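Local coordinates for DNA repair protein RAD2 (Saccharomyces cerevisiae, PDB 4Q0W), which is a magnesium-binding single-stranded DNA endonuclease of the XPG family, essential for the incision step of excision repair, at residues 18-23 / 67-71. Numbering follows the deposited sequence. Where two conformers were deposited one is given.
Sequences LESLED and FGIRP
Two residues with positive phi, Asp23 (72/-3) and Gly68 (75/18), meet where neighbouring parallel strands 25-29 and 70-75 of the Rossmann-like catalytic core, in its N-domain, are about to begin. Gly68 is the C' residue of a Schellman motif ending helix 52-66; an ideal CB there would lie only 3.3 Å from Glu22 CG, so glycine suits both the turn and the contact. Asp, with Asn, is among the non-glycine residues that best tolerate this left-handed conformation. Residues 18-20 form a 3-10 turn, with Leu21 N hydrogen-bonded to Leu18 O at 3.1 Å; the chain then extends at Glu22, setting Glu22 opposite Gly68 and Asp23 opposite Ile69. Phe67 (chi1 m) offers its flat ring face to aliphatic Leu18, whose CB stands 3.4 Å from the ring centroid, a CH-pi contact. Leu21 CB packs 3.8 Å from Ile69 CG1, both side chains also touching Met26. Asp23 N donates to Gly68 O (2.9 Å), as does a water that also donates to Asp23 OD1. Arg70, long enough to reach back while making a cation-pi contact with Trp331, donates from NH1 to Asp23 O at 3.0 Å.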
loop_
_atom_site.group_PDB
_atom_site.type_symbol
_atom_site.label_atom_id
_atom_site.label_comp_id
_atom_site.label_asym_id
_atom_site.label_seq_id
_atom_site.Cartn_x
_atom_site.Cartn_y
_atom_site.Cartn_z
ATOM N N LEU A 18 15.055 5.665 30.775
ATOM C CA LEU A 18 16.514 5.748 30.669
ATOM C C LEU A 18 17.157 5.681 32.044
ATOM O O LEU A 18 18.211 5.070 32.214
ATOM C CB LEU A 18 16.910 7.029 29.937
ATOM C CG LEU A 18 16.232 7.133 28.570
ATOM C CD1 LEU A 18 16.123 8.583 28.101
ATOM C CD2 LEU A 18 16.987 6.291 27.558
ATOM N N GLU A 19 16.491 6.276 33.033
ATOM C CA GLU A 19 16.948 6.245 34.426
ATOM C C GLU A 19 17.168 4.835 35.001
ATOM O O GLU A 19 18.014 4.640 35.887
ATOM C CB GLU A 19 15.954 7.009 35.320
ATOM C CG GLU A 19 15.886 8.528 35.086
ATOM C CD GLU A 19 15.106 8.935 33.832
ATOM O OE1 GLU A 19 14.632 8.047 33.079
ATOM O OE2 GLU A 19 14.970 10.161 33.600
ATOM N N SER A 20 16.419 3.854 34.500
ATOM C CA SER A 20 16.505 2.497 35.043
ATOM C C SER A 20 17.754 1.754 34.574
ATOM O O SER A 20 18.140 0.740 35.165
ATOM C CB SER A 20 15.254 1.687 34.693
ATOM O OG SER A 20 15.118 1.546 33.293
ATOM N N LEU A 21 18.397 2.263 33.529
ATOM C CA LEU A 21 19.543 1.571 32.944
ATOM C C LEU A 21 20.855 1.847 33.677
ATOM O O LEU A 21 21.928 1.420 33.233
ATOM C CB LEU A 21 19.670 1.939 31.467
ATOM C CG LEU A 21 18.394 1.744 30.659
ATOM C CD1 LEU A 21 18.588 2.165 29.210
ATOM C CD2 LEU A 21 17.952 0.289 30.746
ATOM N N GLU A 22 20.766 2.554 34.803
ATOM C CA GLU A 22 21.952 2.930 35.561
ATOM C C GLU A 22 22.801 1.716 35.904
ATOM O O GLU A 22 22.274 0.716 36.382
ATOM C CB GLU A 22 21.564 3.675 36.841
ATOM C CG GLU A 22 22.753 4.042 37.691
ATOM C CD GLU A 22 22.373 4.802 38.955
ATOM O OE1 GLU A 22 22.824 4.387 40.045
ATOM O OE2 GLU A 22 21.637 5.812 38.858
ATOM N N ASP A 23 24.105 1.817 35.624
ATOM C CA ASP A 23 25.089 0.746 35.848
ATOM C C ASP A 23 25.000 -0.458 34.903
ATOM O O ASP A 23 25.828 -1.373 34.989
ATOM C CB ASP A 23 25.111 0.283 37.308
ATOM C CG ASP A 23 25.535 1.385 38.256
ATOM O OD1 ASP A 23 26.472 2.130 37.905
ATOM O OD2 ASP A 23 24.924 1.514 39.342
ATOM N N PHE A 67 23.203 8.696 32.057
ATOM C CA PHE A 67 22.306 7.787 32.768
ATOM C C PHE A 67 23.088 6.663 33.424
ATOM O O PHE A 67 22.509 5.684 33.901
ATOM C CB PHE A 67 21.234 7.232 31.831
ATOM C CG PHE A 67 20.232 8.262 31.392
ATOM C CD1 PHE A 67 19.283 8.747 32.288
ATOM C CD2 PHE A 67 20.230 8.744 30.087
ATOM C CE1 PHE A 67 18.351 9.705 31.892
ATOM C CE2 PHE A 67 19.305 9.702 29.690
ATOM C CZ PHE A 67 18.363 10.183 30.601
ATOM N N GLY A 68 24.410 6.807 33.445
ATOM C CA GLY A 68 25.253 5.865 34.152
ATOM C C GLY A 68 25.422 4.532 33.447
ATOM O O GLY A 68 25.838 3.541 34.060
ATOM N N ILE A 69 25.124 4.501 32.153
ATOM C CA ILE A 69 25.326 3.280 31.377
ATOM C C ILE A 69 26.817 3.039 31.155
ATOM O O ILE A 69 27.588 3.979 30.926
ATOM C CB ILE A 69 24.546 3.328 30.034
ATOM C CG1 ILE A 69 23.047 3.230 30.301
ATOM C CG2 ILE A 69 24.956 2.188 29.091
ATOM C CD1 ILE A 69 22.193 3.710 29.146
ATOM N N ARG A 70 27.232 1.782 31.255
ATOM C CA ARG A 70 28.611 1.408 30.956
ATOM C C ARG A 70 28.689 0.777 29.561
ATOM O O ARG A 70 28.504 -0.439 29.407
ATOM C CB ARG A 70 29.145 0.452 32.023
ATOM C CG ARG A 70 29.275 1.105 33.406
ATOM C CD ARG A 70 28.957 0.130 34.532
ATOM N NE ARG A 70 30.003 -0.869 34.727
ATOM C CZ ARG A 70 29.790 -2.087 35.225
ATOM N NH1 ARG A 70 28.561 -2.465 35.577
ATOM N NH2 ARG A 70 30.803 -2.933 35.366
ATOM N N PRO A 71 28.962 1.601 28.534
ATOM C CA PRO A 71 28.869 1.070 27.170
ATOM C C PRO A 71 30.125 0.331 26.728
ATOM O O PRO A 71 31.219 0.615 27.208
ATOM C CB PRO A 71 28.687 2.331 26.314
ATOM C CG PRO A 71 29.386 3.426 27.078
ATOM C CD PRO A 71 29.382 3.018 28.555
HETATM O O HOH W 1 20.440 7.241 36.225
HETATM O O HOH W 2 27.918 3.599 35.821
#